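Local coordinates for protein zinc chaperone AztD (Citrobacter koseri, PDB 6CMK) that acts as a periplasmic zinc chaperone, binding zinc ions on a beta-propeller and passing one of them directly to the solute-binding protein AztC, at residues N177-S182 with R197-Q202; G273-D278 with F291-L296. One frame throughout, in Å; residues are numbered along the deposited sequence.

Interaction 1. Residues N177-S182 with R197-Q202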
loop_
_atom_site.group_PDB
_atom_site.type_symbol
_atom_site.label_atom_id
_atom_site.label_comp_id
_atom_site.label_asym_id
_atom_site.label_seq_id
_atom_site.Cartn_x
_atom_site.Cartn_y
_atom_site.Cartn_z
ATOM N N ASN B 177 0.293 -18.730 -9.807
ATOM C CA ASN B 177 0.360 -19.956 -10.600
ATOM C C ASN B 177 1.144 -21.065 -9.910
ATOM O O ASN B 177 1.400 -22.110 -10.541
ATOM C CB ASN B 177 0.960 -19.672 -11.980
ATOM C CG ASN B 177 0.214 -18.575 -12.716
ATOM O OD1 ASN B 177 -1.001 -18.632 -12.848
ATOM N ND2 ASN B 177 0.937 -17.553 -13.160
ATOM N N TYR B 178 1.502 -20.881 -8.636
ATOM C CA TYR B 178 2.292 -21.830 -7.858
ATOM C C TYR B 178 1.886 -21.737 -6.392
ATOM O O TYR B 178 1.208 -20.797 -5.971
ATOM C CB TYR B 178 3.797 -21.555 -7.971
ATOM C CG TYR B 178 4.369 -21.672 -9.362
ATOM C CD1 TYR B 178 4.780 -22.901 -9.860
ATOM C CD2 TYR B 178 4.498 -20.561 -10.178
ATOM C CE1 TYR B 178 5.305 -23.012 -11.134
ATOM C CE2 TYR B 178 5.017 -20.664 -11.445
ATOM C CZ TYR B 178 5.419 -21.893 -11.916
ATOM O OH TYR B 178 5.938 -22.003 -13.179
ATOM N N ALA B 179 2.325 -22.724 -5.613
ATOM C CA ALA B 179 2.283 -22.655 -4.162
ATOM C C ALA B 179 3.561 -23.272 -3.624
ATOM O O ALA B 179 4.237 -24.039 -4.308
ATOM C CB ALA B 179 1.066 -23.375 -3.569
ATOM N N VAL B 180 3.908 -22.904 -2.396
ATOM C CA VAL B 180 4.947 -23.590 -1.638
ATOM C C VAL B 180 4.252 -24.373 -0.541
ATOM O O VAL B 180 3.469 -23.807 0.230
ATOM C CB VAL B 180 5.974 -22.610 -1.048
ATOM C CG1 VAL B 180 6.913 -23.340 -0.080
ATOM C CG2 VAL B 180 6.761 -21.945 -2.170
ATOM N N VAL B 181 4.533 -25.670 -0.470
ATOM C CA VAL B 181 3.887 -26.529 0.511
ATOM C C VAL B 181 4.955 -27.290 1.275
ATOM O O VAL B 181 6.029 -27.603 0.753
ATOM C CB VAL B 181 2.888 -27.527 -0.127
ATOM C CG1 VAL B 181 1.792 -26.790 -0.862
ATOM C CG2 VAL B 181 3.599 -28.490 -1.059
ATOM N N SER B 182 4.631 -27.605 2.518
ATOM C CA SER B 182 5.508 -28.409 3.341
ATOM C C SER B 182 5.466 -29.861 2.884
ATOM O O SER B 182 4.481 -30.329 2.306
ATOM C CB SER B 182 5.083 -28.290 4.795
ATOM O OG SER B 182 3.719 -28.624 4.932
ATOM N N ARG B 197 8.473 -27.384 -0.737
ATOM C CA ARG B 197 8.721 -27.436 -2.167
ATOM C C ARG B 197 7.747 -26.539 -2.910
ATOM O O ARG B 197 6.638 -26.261 -2.444
ATOM C CB ARG B 197 8.612 -28.864 -2.715
ATOM C CG ARG B 197 7.236 -29.504 -2.578
ATOM C CD ARG B 197 7.158 -30.799 -3.392
ATOM N NE ARG B 197 8.089 -31.821 -2.923
ATOM C CZ ARG B 197 7.752 -32.917 -2.242
ATOM N NH1 ARG B 197 6.490 -33.170 -1.927
ATOM N NH2 ARG B 197 8.693 -33.780 -1.873
ATOM N N VAL B 198 8.177 -26.103 -4.084
ATOM C CA VAL B 198 7.302 -25.412 -5.023
ATOM C C VAL B 198 6.474 -26.451 -5.766
ATOM O O VAL B 198 7.003 -27.477 -6.209
ATOM C CB VAL B 198 8.129 -24.562 -6.001
ATOM C CG1 VAL B 198 7.218 -23.868 -7.010
ATOM C CG2 VAL B 198 8.984 -23.539 -5.248
ATOM N N VAL B 199 5.172 -26.197 -5.897
ATOM C CA VAL B 199 4.316 -26.982 -6.778
ATOM C C VAL B 199 3.539 -26.023 -7.671
ATOM O O VAL B 199 3.287 -24.874 -7.297
ATOM C CB VAL B 199 3.349 -27.908 -5.996
ATOM C CG1 VAL B 199 4.129 -28.906 -5.149
ATOM C CG2 VAL B 199 2.371 -27.097 -5.148
ATOM N N ASP B 200 3.180 -26.485 -8.871
ATOM C CA ASP B 200 2.226 -25.718 -9.658
ATOM C C ASP B 200 0.828 -26.014 -9.122
ATOM O O ASP B 200 0.661 -26.740 -8.136
ATOM C CB ASP B 200 2.387 -25.996 -11.156
ATOM C CG ASP B 200 2.002 -27.396 -11.556
ATOM O OD1 ASP B 200 1.245 -28.060 -10.824
ATOM O OD2 ASP B 200 2.463 -27.832 -12.639
ATOM N N LEU B 201 -0.203 -25.415 -9.723
ATOM C CA LEU B 201 -1.513 -25.524 -9.099
ATOM C C LEU B 201 -2.231 -26.807 -9.482
ATOM O O LEU B 201 -3.343 -27.044 -9.003
ATOM C CB LEU B 201 -2.367 -24.292 -9.416
ATOM C CG LEU B 201 -1.808 -22.979 -8.854
ATOM C CD1 LEU B 201 -2.671 -21.817 -9.286
ATOM C CD2 LEU B 201 -1.701 -23.014 -7.325
ATOM N N GLN B 202 -1.615 -27.638 -10.320
ATOM C CA GLN B 202 -2.004 -29.032 -10.469
ATOM C C GLN B 202 -1.257 -29.938 -9.497
ATOM O O GLN B 202 -1.430 -31.161 -9.538
ATOM C CB GLN B 202 -1.758 -29.501 -11.904
ATOM C CG GLN B 202 -2.378 -28.621 -12.968
ATOM C CD GLN B 202 -2.297 -29.247 -14.347
ATOM O OE1 GLN B 202 -2.481 -30.453 -14.505
ATOM N NE2 GLN B 202 -2.013 -28.429 -15.354
HETATM O O HOH W 1 -0.016 -23.740 -12.203
#
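A179 and V181 pair with V199 and R197 through four backbone hydrogen bonds between antiparallel strands whose short axes run at 142° and approach to 4.6 Å. In the A179 pair, V199 N reaches A179 O at 2.8 Å, nearly straight, and A179 N bonds back to V199 O. V181 and R197 exchange the same two bonds. Between them, V180 faces V198 in a non-hydrogen-bonded pair, and the methyls V180 CG2 and V198 CG2 meet at 4.1 Å. V198 CG1, its other methyl, turns to Y178 CD1 at 3.9 Å. The two strands form a beta hairpin within one antiparallel blade of the propeller, flanked by strand 172-174 on one side and by strands 205-206 and 208-211 on the other. A179, V181, R197 and V199 share the other face. There V199 CG1, anti to its carbonyl carbon (chi1 -61°), touches V181 CG2. R197 CG lies 4.1 Å from V181 CG2, while its guanidinium reaches on to a salt bridge with D209. Past the paired residues, L201 CG packs on the backbone of N177, 3.7 Å from N177 C. A water donates to N177 O and accepts from L201 N, and so links the two segments. D200 OD2 forms a salt bridge with K204.

Interaction 2. Residues G273-D278 with F291-L296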
loop_
_atom_site.group_PDB
_atom_site.type_symbol
_atom_site.label_atom_id
_atom_site.label_comp_id
_atom_site.label_asym_id
_atom_site.label_seq_id
_atom_site.Cartn_x
_atom_site.Cartn_y
_atom_site.Cartn_z
ATOM N N GLY B 273 10.929 -14.388 15.628
ATOM C CA GLY B 273 10.593 -15.751 15.969
ATOM C C GLY B 273 10.778 -16.000 17.446
ATOM O O GLY B 273 11.531 -15.288 18.116
ATOM N N ASN B 274 10.089 -17.005 17.976
ATOM C CA ASN B 274 10.517 -17.516 19.259
ATOM C C ASN B 274 11.854 -18.236 19.087
ATOM O O ASN B 274 12.332 -18.465 17.973
ATOM C CB ASN B 274 9.439 -18.419 19.874
ATOM C CG ASN B 274 9.227 -19.718 19.111
ATOM O OD1 ASN B 274 9.430 -19.803 17.902
ATOM N ND2 ASN B 274 8.788 -20.742 19.831
ATOM N N TYR B 275 12.488 -18.557 20.209
ATOM C CA TYR B 275 13.802 -19.183 20.169
ATOM C C TYR B 275 14.008 -19.861 21.506
ATOM O O TYR B 275 14.936 -19.537 22.249
ATOM C CB TYR B 275 14.902 -18.153 19.872
ATOM C CG TYR B 275 16.161 -18.769 19.295
ATOM C CD1 TYR B 275 16.176 -19.274 18.002
ATOM C CD2 TYR B 275 17.331 -18.843 20.040
ATOM C CE1 TYR B 275 17.314 -19.845 17.467
ATOM C CE2 TYR B 275 18.478 -19.410 19.516
ATOM C CZ TYR B 275 18.464 -19.914 18.223
ATOM O OH TYR B 275 19.597 -20.483 17.683
ATOM N N GLY B 276 13.141 -20.813 21.801
ATOM C CA GLY B 276 12.970 -21.288 23.144
ATOM C C GLY B 276 11.868 -20.494 23.812
ATOM O O GLY B 276 11.382 -19.489 23.285
ATOM N N PRO B 277 11.455 -20.932 24.995
ATOM C CA PRO B 277 10.228 -20.377 25.590
ATOM C C PRO B 277 10.374 -18.964 26.145
ATOM O O PRO B 277 9.348 -18.287 26.305
ATOM C CB PRO B 277 9.887 -21.390 26.697
ATOM C CG PRO B 277 11.155 -22.141 26.958
ATOM C CD PRO B 277 11.942 -22.131 25.691
ATOM N N ASP B 278 11.597 -18.476 26.414
ATOM C CA ASP B 278 11.768 -17.139 26.979
ATOM C C ASP B 278 12.734 -16.289 26.157
ATOM O O ASP B 278 13.274 -15.302 26.661
ATOM C CB ASP B 278 12.235 -17.212 28.438
ATOM C CG ASP B 278 13.602 -17.861 28.593
ATOM O OD1 ASP B 278 14.183 -18.317 27.590
ATOM O OD2 ASP B 278 14.098 -17.914 29.739
ATOM N N PHE B 291 20.630 -11.695 12.336
ATOM C CA PHE B 291 19.956 -12.174 13.546
ATOM C C PHE B 291 20.370 -11.409 14.798
ATOM O O PHE B 291 21.557 -11.154 15.020
ATOM C CB PHE B 291 20.250 -13.639 13.810
ATOM C CG PHE B 291 19.727 -14.577 12.767
ATOM C CD1 PHE B 291 18.531 -15.242 12.957
ATOM C CD2 PHE B 291 20.448 -14.824 11.623
ATOM C CE1 PHE B 291 18.056 -16.129 12.013
ATOM C CE2 PHE B 291 19.981 -15.707 10.671
ATOM C CZ PHE B 291 18.785 -16.359 10.862
ATOM N N ARG B 292 19.387 -11.114 15.652
ATOM C CA ARG B 292 19.639 -10.595 16.991
ATOM C C ARG B 292 18.738 -11.298 17.996
ATOM O O ARG B 292 17.537 -11.455 17.763
ATOM C CB ARG B 292 19.396 -9.089 17.067
ATOM C CG ARG B 292 20.394 -8.268 16.273
ATOM C CD ARG B 292 21.766 -8.299 16.930
ATOM N NE ARG B 292 22.736 -7.460 16.231
ATOM C CZ ARG B 292 23.515 -7.872 15.234
ATOM N NH1 ARG B 292 23.451 -9.124 14.797
ATOM N NH2 ARG B 292 24.361 -7.024 14.667
ATOM N N LEU B 293 19.321 -11.676 19.128
ATOM C CA LEU B 293 18.617 -12.373 20.201
ATOM C C LEU B 293 18.144 -11.376 21.252
ATOM O O LEU B 293 18.912 -10.509 21.677
ATOM C CB LEU B 293 19.545 -13.400 20.851
ATOM C CG LEU B 293 18.994 -14.227 22.016
ATOM C CD1 LEU B 293 18.136 -15.357 21.495
ATOM C CD2 LEU B 293 20.130 -14.760 22.887
ATOM N N ILE B 294 16.890 -11.508 21.686
ATOM C CA ILE B 294 16.400 -10.789 22.862
ATOM C C ILE B 294 15.985 -11.808 23.914
ATOM O O ILE B 294 15.195 -12.720 23.637
ATOM C CB ILE B 294 15.232 -9.840 22.542
ATOM C CG1 ILE B 294 15.689 -8.760 21.564
ATOM C CG2 ILE B 294 14.695 -9.214 23.839
ATOM C CD1 ILE B 294 14.600 -7.824 21.125
ATOM N N GLN B 295 16.517 -11.644 25.119
ATOM C CA GLN B 295 16.163 -12.474 26.257
ATOM C C GLN B 295 15.001 -11.842 27.008
ATOM O O GLN B 295 15.076 -10.675 27.408
ATOM C CB GLN B 295 17.363 -12.629 27.185
ATOM C CG GLN B 295 17.060 -13.403 28.462
ATOM C CD GLN B 295 16.808 -14.865 28.192
ATOM O OE1 GLN B 295 17.668 -15.565 27.659
ATOM N NE2 GLN B 295 15.627 -15.342 28.570
ATOM N N LEU B 296 13.916 -12.621 27.197
ATOM C CA LEU B 296 12.776 -12.114 27.935
ATOM C C LEU B 296 12.915 -12.464 29.411
ATOM O O LEU B 296 13.478 -13.509 29.756
ATOM C CB LEU B 296 11.480 -12.709 27.400
ATOM C CG LEU B 296 11.284 -12.605 25.894
ATOM C CD1 LEU B 296 10.087 -13.435 25.473
ATOM C CD2 LEU B 296 11.118 -11.152 25.489
#
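Y275 and L293 cross at about a right angle, with the ring atom Y275 CD2 3.9 Å from the methyl L293 CD1. The methyl approaches the ring obliquely. The Y275 hydroxyl bonds to P255 O. L254 touches both side chains. At the other end of the contact, D278 and Q295 cross obliquely. The carboxylate and amide planes stand 80° apart, and Q295 NE2 lies 3.2 Å from D278 OD2. The Q295 amide is fixed on both sides. Q295 NE2 donates to L296 O at 3.1 Å, almost straight and in the amide plane, while OE1 accepts from R279. Both pairs belong to a four-stranded antiparallel propeller blade. Strand 279-283 lies between strands 271-274 and 291-295, so Y275 and D278, in the turn after 271-274, reach the outer strand 291-295 and the residue after it. The direct backbone link is L296 N to D278 O, 2.8 Å long with an angle of 155° at the hydrogen. L296 also packs its side chain against that acceptor, with L296 CB 3.2 Å and L296 CG 3.4 Å from D278 O. Beyond this contact, L296 touches I332 of strand 331-337, in the next blade.

From the N terminus, interaction 1 comes first. It closes the connection between strands 178-183 and 195-200, with 14 residues between its segments. The chain then completes that blade and builds the sheet that runs from strand 218-221 to strand 244-249 before interaction 2 opens. There 12 residues, including strand 279-283, lie between the segments. The contacts follow in series and neither nest nor cross. The centres of interactions 1 and 2 are 31 Å apart, and the nearest atoms of interactions 1 and 2 about 16 Å. Interaction 1 joins neighbouring strands. Interaction 2 joins the turn after strand 271-274 to the outer strand 291-295 and the residue that follows it. The V181 side chain of interaction 1 lies about 11 Å from that of the zinc ligand H126, whereas interaction 2 is away from the annotated zinc sites.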